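Local coordinates for protein BB_2cx5_001 (Thermus thermophilus, PDB 3RI0) that serves as a designed epitope scaffold, built on an aminoacyl-tRNA editing domain, for presenting a grafted linear HIV epitope as a candidate immunogen, at residues L119-V125 / R137-L143; N68-K74 / D153-G157; A59-L63 / V79-L83; P27-R31 / T131-L135. The protein carries 6 engineered substitutions. All coordinates share one frame. Numbering follows the deposited sequence.

Contact 1: L119-V125 / R137-L143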
# COMPACT_ATOMS: atom_id res chain seq x y z
N LEU A 119 -7.61 0.40 -9.19
CA LEU A 119 -6.46 1.30 -9.17
C LEU A 119 -5.92 1.55 -10.58
O LEU A 119 -5.37 2.61 -10.86
CB LEU A 119 -5.35 0.74 -8.28
CG LEU A 119 -5.60 0.83 -6.77
CD1 LEU A 119 -4.50 0.10 -6.01
CD2 LEU A 119 -5.66 2.29 -6.35
N LEU A 120 -6.08 0.57 -11.47
CA LEU A 120 -5.60 0.72 -12.85
C LEU A 120 -6.46 1.77 -13.55
O LEU A 120 -6.14 2.22 -14.65
CB LEU A 120 -5.71 -0.61 -13.61
CG LEU A 120 -5.10 -1.88 -12.99
CD1 LEU A 120 -5.33 -3.05 -13.92
CD2 LEU A 120 -3.62 -1.68 -12.75
N GLY A 121 -7.54 2.17 -12.88
CA GLY A 121 -8.45 3.15 -13.44
C GLY A 121 -7.97 4.59 -13.48
O GLY A 121 -8.68 5.47 -13.98
N TYR A 122 -6.78 4.87 -12.96
CA TYR A 122 -6.28 6.24 -12.97
C TYR A 122 -4.94 6.39 -13.68
O TYR A 122 -4.24 5.40 -13.91
CB TYR A 122 -6.14 6.77 -11.55
CG TYR A 122 -7.37 6.63 -10.68
CD1 TYR A 122 -7.58 5.49 -9.91
CD2 TYR A 122 -8.32 7.65 -10.62
CE1 TYR A 122 -8.69 5.38 -9.08
CE2 TYR A 122 -9.43 7.55 -9.80
CZ TYR A 122 -9.61 6.41 -9.02
OH TYR A 122 -10.67 6.31 -8.16
N PRO A 123 -4.59 7.63 -14.04
CA PRO A 123 -3.32 7.92 -14.72
C PRO A 123 -2.17 7.84 -13.71
O PRO A 123 -1.01 7.67 -14.08
CB PRO A 123 -3.54 9.34 -15.26
CG PRO A 123 -4.50 9.93 -14.29
CD PRO A 123 -5.48 8.80 -14.08
N GLU A 124 -2.51 7.97 -12.44
CA GLU A 124 -1.51 7.86 -11.37
C GLU A 124 -2.21 7.71 -10.03
O GLU A 124 -3.36 8.13 -9.88
CB GLU A 124 -0.60 9.09 -11.33
CG GLU A 124 -1.04 10.14 -10.34
CD GLU A 124 -1.59 11.36 -11.00
OE1 GLU A 124 -0.79 12.11 -11.60
OE2 GLU A 124 -2.82 11.57 -10.92
N VAL A 125 -1.52 7.10 -9.07
CA VAL A 125 -2.07 6.87 -7.74
C VAL A 125 -1.04 7.30 -6.68
O VAL A 125 0.14 7.48 -6.99
CB VAL A 125 -2.42 5.37 -7.52
CG1 VAL A 125 -3.63 4.98 -8.37
CG2 VAL A 125 -1.25 4.50 -7.90
N ARG A 137 3.77 9.43 -5.47
CA ARG A 137 2.90 9.05 -6.57
C ARG A 137 3.61 8.17 -7.57
O ARG A 137 4.84 8.17 -7.66
CB ARG A 137 2.35 10.28 -7.28
CG ARG A 137 3.35 11.01 -8.12
CD ARG A 137 2.66 12.02 -9.03
NE ARG A 137 2.19 11.44 -10.29
CZ ARG A 137 2.98 10.84 -11.18
NH1 ARG A 137 4.28 10.72 -10.94
NH2 ARG A 137 2.48 10.37 -12.32
N ALA A 138 2.82 7.42 -8.32
CA ALA A 138 3.35 6.53 -9.34
C ALA A 138 2.18 6.14 -10.21
O ALA A 138 1.03 6.27 -9.79
CB ALA A 138 3.95 5.29 -8.69
N THR A 139 2.46 5.70 -11.43
CA THR A 139 1.38 5.27 -12.30
C THR A 139 1.13 3.82 -11.90
O THR A 139 1.99 3.18 -11.30
CB THR A 139 1.78 5.31 -13.80
OG1 THR A 139 2.83 4.37 -14.04
CG2 THR A 139 2.26 6.71 -14.18
N PRO A 140 -0.08 3.30 -12.18
CA PRO A 140 -0.40 1.92 -11.84
C PRO A 140 0.63 0.95 -12.42
O PRO A 140 0.98 -0.05 -11.79
CB PRO A 140 -1.77 1.73 -12.45
CG PRO A 140 -2.40 3.06 -12.23
CD PRO A 140 -1.29 4.00 -12.66
N LYS A 141 1.13 1.27 -13.61
CA LYS A 141 2.11 0.42 -14.27
C LYS A 141 3.36 0.29 -13.41
O LYS A 141 3.91 -0.80 -13.25
CB LYS A 141 2.47 1.00 -15.65
CG LYS A 141 2.72 -0.08 -16.70
CD LYS A 141 3.28 0.49 -18.02
CE LYS A 141 3.47 -0.62 -19.05
NZ LYS A 141 4.30 -0.24 -20.23
N GLU A 142 3.82 1.42 -12.87
CA GLU A 142 5.00 1.42 -12.02
C GLU A 142 4.71 0.67 -10.74
O GLU A 142 5.50 -0.16 -10.31
CB GLU A 142 5.44 2.85 -11.70
CG GLU A 142 5.90 3.63 -12.93
CD GLU A 142 6.31 5.06 -12.61
OE1 GLU A 142 5.46 5.83 -12.09
OE2 GLU A 142 7.47 5.42 -12.89
N LEU A 143 3.57 0.95 -10.12
CA LEU A 143 3.20 0.27 -8.89
C LEU A 143 3.30 -1.24 -9.08
O LEU A 143 3.83 -1.95 -8.22
CB LEU A 143 1.77 0.67 -8.47
CG LEU A 143 1.26 0.09 -7.14
CD1 LEU A 143 2.19 0.50 -6.00
CD2 LEU A 143 -0.15 0.57 -6.87

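Contact 2: N68-K74 / D153-G157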
# COMPACT_ATOMS: atom_id res chain seq x y z
N ASN A 68 -12.50 1.81 -1.66
CA ASN A 68 -13.05 0.47 -1.54
C ASN A 68 -12.60 -0.20 -0.25
O ASN A 68 -11.58 0.17 0.33
CB ASN A 68 -12.62 -0.45 -2.69
CG ASN A 68 -13.00 0.10 -4.06
OD1 ASN A 68 -14.07 0.69 -4.24
ND2 ASN A 68 -12.13 -0.13 -5.04
N ARG A 69 -13.35 -1.19 0.20
CA ARG A 69 -12.94 -1.93 1.37
C ARG A 69 -12.75 -3.37 0.88
O ARG A 69 -13.52 -3.87 0.06
CB ARG A 69 -13.95 -1.79 2.52
CG ARG A 69 -15.40 -2.12 2.22
CD ARG A 69 -16.39 -1.11 2.87
NE ARG A 69 -15.81 -0.23 3.90
CZ ARG A 69 -16.52 0.66 4.60
NH1 ARG A 69 -17.82 0.78 4.41
NH2 ARG A 69 -15.91 1.43 5.49
N LEU A 70 -11.68 -4.00 1.35
CA LEU A 70 -11.32 -5.35 0.95
C LEU A 70 -12.35 -6.44 1.24
O LEU A 70 -12.77 -6.62 2.38
CB LEU A 70 -10.00 -5.75 1.59
CG LEU A 70 -9.52 -7.15 1.21
CD1 LEU A 70 -9.19 -7.20 -0.29
CD2 LEU A 70 -8.30 -7.50 2.03
N ASP A 71 -12.74 -7.18 0.21
CA ASP A 71 -13.67 -8.27 0.38
C ASP A 71 -12.81 -9.47 0.76
O ASP A 71 -12.17 -10.08 -0.09
CB ASP A 71 -14.42 -8.57 -0.91
CG ASP A 71 -15.47 -9.66 -0.74
OD1 ASP A 71 -15.18 -10.64 -0.03
OD2 ASP A 71 -16.58 -9.53 -1.32
N LEU A 72 -12.77 -9.79 2.05
CA LEU A 72 -11.96 -10.91 2.52
C LEU A 72 -12.37 -12.24 1.91
O LEU A 72 -11.60 -13.20 1.90
CB LEU A 72 -12.02 -10.99 4.05
CG LEU A 72 -11.23 -9.89 4.76
CD1 LEU A 72 -11.46 -9.98 6.25
CD2 LEU A 72 -9.75 -10.03 4.43
N GLY A 73 -13.60 -12.30 1.40
CA GLY A 73 -14.07 -13.52 0.77
C GLY A 73 -13.30 -13.79 -0.50
O GLY A 73 -12.79 -14.89 -0.70
N LYS A 74 -13.20 -12.78 -1.37
CA LYS A 74 -12.49 -12.91 -2.64
C LYS A 74 -10.99 -13.05 -2.41
O LYS A 74 -10.30 -13.79 -3.10
CB LYS A 74 -12.73 -11.68 -3.51
CG LYS A 74 -14.17 -11.23 -3.62
CD LYS A 74 -14.25 -9.97 -4.47
CE LYS A 74 -15.68 -9.53 -4.73
NZ LYS A 74 -15.73 -8.49 -5.81
N ASP A 153 -9.69 -8.60 -8.69
CA ASP A 153 -10.96 -8.04 -8.27
C ASP A 153 -10.99 -8.32 -6.77
O ASP A 153 -11.13 -9.48 -6.36
CB ASP A 153 -12.09 -8.75 -9.01
CG ASP A 153 -13.42 -8.58 -8.33
OD1 ASP A 153 -13.76 -7.43 -7.98
OD2 ASP A 153 -14.12 -9.59 -8.14
N LEU A 154 -10.87 -7.27 -5.96
CA LEU A 154 -10.80 -7.46 -4.51
C LEU A 154 -11.85 -6.81 -3.60
O LEU A 154 -12.11 -7.30 -2.51
CB LEU A 154 -9.41 -6.99 -4.03
CG LEU A 154 -8.19 -7.62 -4.71
CD1 LEU A 154 -6.94 -6.78 -4.37
CD2 LEU A 154 -8.03 -9.05 -4.25
N LYS A 155 -12.44 -5.71 -4.05
CA LYS A 155 -13.41 -4.97 -3.25
C LYS A 155 -14.76 -5.62 -3.01
O LYS A 155 -15.12 -6.60 -3.64
CB LYS A 155 -13.66 -3.61 -3.88
CG LYS A 155 -14.59 -3.68 -5.06
CD LYS A 155 -14.12 -2.80 -6.19
CE LYS A 155 -14.86 -3.10 -7.48
NZ LYS A 155 -16.19 -2.47 -7.55
N GLU A 156 -15.50 -5.03 -2.08
CA GLU A 156 -16.83 -5.50 -1.75
C GLU A 156 -17.77 -4.82 -2.75
O GLU A 156 -17.63 -3.62 -3.03
CB GLU A 156 -17.19 -5.11 -0.31
CG GLU A 156 -16.23 -5.72 0.71
CD GLU A 156 -16.81 -5.77 2.11
OE1 GLU A 156 -17.05 -4.70 2.69
OE2 GLU A 156 -17.02 -6.89 2.63
N GLY A 157 -18.70 -5.59 -3.31
CA GLY A 157 -19.61 -5.04 -4.30
C GLY A 157 -21.09 -5.10 -3.94
O GLY A 157 -21.40 -5.08 -2.72
O HOH W 1 -15.94 -1.70 -1.87
O HOH W 2 -15.04 -9.19 3.99

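Contact 3: A59-L63 / V79-L83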
# COMPACT_ATOMS: atom_id res chain seq x y z
N ALA A 59 2.20 -14.83 4.78
CA ALA A 59 1.53 -13.53 4.77
C ALA A 59 1.38 -12.98 3.34
O ALA A 59 2.21 -13.26 2.48
CB ALA A 59 2.30 -12.55 5.62
N TYR A 60 0.32 -12.21 3.09
CA TYR A 60 0.11 -11.63 1.76
C TYR A 60 -0.17 -10.13 1.82
O TYR A 60 -0.59 -9.60 2.86
CB TYR A 60 -1.05 -12.32 1.04
CG TYR A 60 -1.06 -13.81 1.18
CD1 TYR A 60 -1.54 -14.41 2.35
CD2 TYR A 60 -0.59 -14.64 0.16
CE1 TYR A 60 -1.55 -15.79 2.50
CE2 TYR A 60 -0.59 -16.03 0.31
CZ TYR A 60 -1.08 -16.59 1.48
OH TYR A 60 -1.09 -17.95 1.63
N LEU A 61 0.03 -9.46 0.69
CA LEU A 61 -0.17 -8.02 0.61
C LEU A 61 -1.31 -7.66 -0.35
O LEU A 61 -1.38 -8.17 -1.47
CB LEU A 61 1.12 -7.35 0.13
CG LEU A 61 1.49 -5.93 0.55
CD1 LEU A 61 1.95 -5.17 -0.67
CD2 LEU A 61 0.34 -5.21 1.23
N PHE A 62 -2.20 -6.78 0.09
CA PHE A 62 -3.31 -6.35 -0.75
C PHE A 62 -3.34 -4.83 -0.89
O PHE A 62 -3.44 -4.10 0.09
CB PHE A 62 -4.63 -6.85 -0.18
CG PHE A 62 -4.75 -8.35 -0.18
CD1 PHE A 62 -4.30 -9.09 0.92
CD2 PHE A 62 -5.29 -9.03 -1.27
CE1 PHE A 62 -4.39 -10.49 0.93
CE2 PHE A 62 -5.39 -10.43 -1.27
CZ PHE A 62 -4.94 -11.16 -0.17
N LEU A 63 -3.24 -4.36 -2.13
CA LEU A 63 -3.25 -2.94 -2.43
C LEU A 63 -4.68 -2.58 -2.86
O LEU A 63 -5.13 -2.98 -3.93
CB LEU A 63 -2.24 -2.67 -3.54
CG LEU A 63 -0.90 -3.33 -3.22
CD1 LEU A 63 0.03 -3.25 -4.41
CD2 LEU A 63 -0.27 -2.67 -2.00
N VAL A 79 -6.28 -16.47 -2.53
CA VAL A 79 -5.09 -16.89 -1.82
C VAL A 79 -5.13 -18.41 -1.60
O VAL A 79 -4.10 -19.09 -1.64
CB VAL A 79 -5.01 -16.11 -0.47
CG1 VAL A 79 -5.14 -17.03 0.72
CG2 VAL A 79 -3.73 -15.32 -0.42
N GLY A 80 -6.33 -18.94 -1.40
CA GLY A 80 -6.50 -20.38 -1.21
C GLY A 80 -6.44 -20.85 0.23
O GLY A 80 -6.25 -22.04 0.48
N THR A 81 -6.58 -19.92 1.18
CA THR A 81 -6.55 -20.28 2.60
C THR A 81 -7.26 -19.18 3.38
O THR A 81 -7.43 -18.08 2.87
CB THR A 81 -5.10 -20.40 3.12
OG1 THR A 81 -5.09 -21.17 4.32
CG2 THR A 81 -4.51 -19.02 3.41
N ASP A 82 -7.67 -19.48 4.60
CA ASP A 82 -8.35 -18.48 5.39
C ASP A 82 -7.34 -17.41 5.74
O ASP A 82 -6.16 -17.69 5.92
CB ASP A 82 -8.94 -19.07 6.67
CG ASP A 82 -10.33 -18.53 6.97
OD1 ASP A 82 -10.60 -17.37 6.61
OD2 ASP A 82 -11.15 -19.27 7.57
N LEU A 83 -7.80 -16.17 5.81
CA LEU A 83 -6.92 -15.06 6.13
C LEU A 83 -7.39 -14.36 7.37
O LEU A 83 -8.58 -14.09 7.53
CB LEU A 83 -6.90 -14.05 5.00
CG LEU A 83 -6.45 -14.58 3.65
CD1 LEU A 83 -6.58 -13.50 2.61
CD2 LEU A 83 -5.02 -15.09 3.75

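Contact 4: P27-R31 / T131-L135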
# COMPACT_ATOMS: atom_id res chain seq x y z
N PRO A 27 1.32 18.01 5.92
CA PRO A 27 1.18 18.66 7.23
C PRO A 27 0.77 17.72 8.36
O PRO A 27 -0.07 16.85 8.16
CB PRO A 27 0.10 19.72 6.98
CG PRO A 27 0.20 19.99 5.53
CD PRO A 27 0.41 18.63 4.94
N ALA A 28 1.37 17.89 9.52
CA ALA A 28 0.97 17.09 10.67
C ALA A 28 -0.44 17.66 10.81
O ALA A 28 -0.61 18.87 10.95
CB ALA A 28 1.82 17.44 11.88
N SER A 29 -1.44 16.79 10.74
CA SER A 29 -2.87 17.16 10.80
C SER A 29 -3.46 16.28 9.72
O SER A 29 -4.61 16.43 9.30
CB SER A 29 -3.09 18.62 10.36
OG SER A 29 -3.81 18.66 9.14
N THR A 30 -2.64 15.35 9.27
CA THR A 30 -3.01 14.47 8.21
C THR A 30 -2.93 13.02 8.70
O THR A 30 -1.87 12.58 9.17
CB THR A 30 -2.08 14.81 7.01
OG1 THR A 30 -2.40 16.14 6.56
CG2 THR A 30 -2.22 13.84 5.88
N ARG A 31 -4.05 12.31 8.62
CA ARG A 31 -4.11 10.93 9.11
C ARG A 31 -5.16 9.98 8.52
O ARG A 31 -5.15 8.78 8.80
CB ARG A 31 -4.22 10.95 10.64
CG ARG A 31 -5.40 11.76 11.20
CD ARG A 31 -5.02 12.47 12.51
NE ARG A 31 -6.12 12.58 13.48
CZ ARG A 31 -7.35 13.02 13.21
NH1 ARG A 31 -7.68 13.40 11.98
NH2 ARG A 31 -8.25 13.10 14.18
N THR A 131 4.22 6.67 6.92
CA THR A 131 3.40 7.26 7.98
C THR A 131 2.14 7.79 7.31
O THR A 131 2.08 7.92 6.09
CB THR A 131 4.09 8.45 8.67
OG1 THR A 131 3.79 9.64 7.95
CG2 THR A 131 5.58 8.27 8.71
N PRO A 132 1.11 8.11 8.11
CA PRO A 132 -0.14 8.63 7.54
C PRO A 132 0.07 9.91 6.73
O PRO A 132 -0.68 10.19 5.80
CB PRO A 132 -1.01 8.87 8.77
CG PRO A 132 -0.49 7.86 9.76
CD PRO A 132 0.99 7.96 9.57
N ARG A 133 1.10 10.68 7.08
CA ARG A 133 1.37 11.94 6.41
C ARG A 133 2.48 11.94 5.35
O ARG A 133 3.13 12.96 5.13
CB ARG A 133 1.65 13.04 7.45
CG ARG A 133 1.94 12.50 8.86
CD ARG A 133 1.40 13.45 9.93
NE ARG A 133 0.42 12.80 10.82
CZ ARG A 133 0.73 12.09 11.90
NH1 ARG A 133 2.00 11.91 12.24
NH2 ARG A 133 -0.24 11.55 12.63
N ALA A 134 2.69 10.80 4.70
CA ALA A 134 3.70 10.70 3.66
C ALA A 134 3.14 9.89 2.50
O ALA A 134 2.49 8.86 2.71
CB ALA A 134 4.98 10.05 4.20
N LEU A 135 3.37 10.37 1.29
CA LEU A 135 2.87 9.72 0.09
C LEU A 135 3.89 9.90 -1.02
O LEU A 135 4.76 10.77 -0.93
CB LEU A 135 1.56 10.37 -0.37
CG LEU A 135 0.28 10.35 0.47
CD1 LEU A 135 -0.66 11.46 -0.02
CD2 LEU A 135 -0.41 8.99 0.36

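Contact 1: L119-V125 / R137-L143
Pro140 is the bump of this contact and the bend of 119-125 is its hollow. With 94 Å² covered, the proline ring points its CG at two carbonyls, 3.3 Å from Leu119 O and 3.4 Å from Tyr122 O. Leu120 CD2 lies 3.9 Å from Pro140 CB, and Val125 CG1 reaches Pro140 CG at 4.5 Å. Deeper in, Leu143 CD2 lies 4.2 Å from Val125 CG2 and 4.5 Å from Leu119 CD1. Beside the proline the backbones close as an antiparallel hydrogen-bonded pair: Val125 N donates to Ala138 O (2.8 Å) and Ala138 N to Val125 O (3.0 Å). At the outer margin, Glu124 OE1 and Arg137 NE form a salt bridge with a weak hydrogen bond of 3.3 Å. Thr139 and Glu142 make a capping box, so the chain turns from strand into helix just where Pro140 fills the hollow. Strand 125-128 thus pairs with strand 134-138 at the start of helix 140-147. Beneath them Leu119 and Val125 rest on Val48 of strand 47-54, while Leu120 and Leu143 pack on Leu115 of strand 113-116.

Contact 2: N68-K74 / D153-G157
This is a mainly polar surface contact that fastens the C-terminal tail, just beyond strand 150-152, to the loop leading into helix 72-79. Its core is a single backbone bridge, Leu70 with Lys155 (CA-CA 4.7 Å), next to a helix N-cap. Two main-chain hydrogen bonds flank the bridge: Asp71 N gives to Leu154 O at 2.8 Å, and Glu156 N to Arg69 O at 3.1 Å. Asp71 therefore has two tasks, since its side chain also caps the helix: OD1 accepts from Lys74 N at 3.2 Å and, weakly, from Gly73 N at 2.7 Å. Beneath the bridge, Leu70 CD1 meets Leu154 CB at 3.8 Å, the apolar part of the contact. On the outer side the Glu156 side chain runs across 68-74, its CG 3.6 Å from Asp71 CA. Water 2 links Leu72 N to Glu156 OE2, the latter bond weak, and water 1 joins Glu156 O with a weak bond from Arg69 N. Asn68 leans on the Lys155 side chain, but its ND2 is hydrogen-bonded to Asp116 and Asp118. Lys74, extended from the first turn of the helix, has the largest covered area: its NZ donates to Lys155 O at 2.9 Å and forms a salt bridge with Asp153, 3.0 Å to OD2 and a weaker 3.1 Å to OD1.

Contact 3: A59-L63 / V79-L83
The hydroxyl of Tyr60 is buried here with no polar partner in the model; across the contact, Tyr60 OH finds the methyl Thr81 CG2 at 4.0 Å. Side chains do all the bridging, for the closest CA atoms, those of Tyr60 and Val79, are 8.2 Å apart. Tyr60 reaches furthest across. Val79 CG2 sits over one face of its ring in a CH-pi contact, and Leu83 CD2 approaches Tyr60 CE1 at 3.8 Å. Phe62, two residues on and so on the same side of the strand, adds a second ring to the cluster: its CZ lies 4.0 Å from Leu83 CD1 and 4.3 Å from Val79 CG2. The contact belongs to a beta-alpha-beta crossover, in which strand 59-65 leads through helix 72-79 to strand 84-85, both strands running antiparallel to strand 47-54. Tyr60 and Phe62 face the helix side, where Phe62 and Leu83 also touch Ala75, whereas Leu61 and Leu63 lie out of reach of 79-83 and pack on Ser50 of strand 47-54. Val79 is the last helical residue. At Gly80 the chain leaves the helix with phi 91°, where a CB would be jammed against the preceding carbonyl oxygen, and this turn brings Thr81 and Leu83 back toward the strand. Phe62 is backed further by the ring of Tyr114, whose plane is tilted about 20° from its own.

Contact 4: P27-R31 / T131-L135
Arg133 has the largest area covered in this surface contact, 84 Å², and supplies its one hydrogen bond: NE donates to Thr30 O at 2.8 Å, so the guanidinium meets the carbonyl at its edge. The aliphatic part of the same side chain lies along the loop 27-31, with Arg133 CD 3.7 Å from Ala28 CA. Thr30, second in covered area, holds the loop in shape as well, because Thr30 OG1 donates to Pro27 O at 2.9 Å; its CB is 4.2 Å from Arg133 CB. Pro132 and Arg133 occupy the middle of a type I beta turn from Thr131 to Ala134, closed by Ala134 N to Thr131 O at 3.3 Å, in the connection of the antiparallel hairpin of strands 125-128 and 134-138. Strand 23-25 pairs with the second hairpin strand, so the loop after it meets the turn. Pro132, pointing toward that loop, puts its CB 3.7 Å from Arg31 CA and 3.8 Å from Thr30 O. Arg31 N, in turn, is hydrogen-bonded to Glu35 of helix 33-39.

In the fold
From the N terminus, contact 4 opens first, after strand 23-25; contact 3 follows on strand 59-65, and contact 2 opens in the loop before helix 72-79. Contact 3 closes at 79-83, crossing contact 2 and nested inside contact 4. Contact 1 opens at 119-125, contact 4 closes at 131-135, and contact 1 closes at 137-143, so these two cross, sharing strand 134-138. The tail at 153-157 closes contact 2 last, enclosing contact 1 and crossing contact 4. Contacts 2 and 3 touch where Leu70 and Leu154 pack on Phe62; contacts 1 and 3 meet at Leu119 and Leu63. Contacts 3 and 4 lie on opposite sides of the chain's centre.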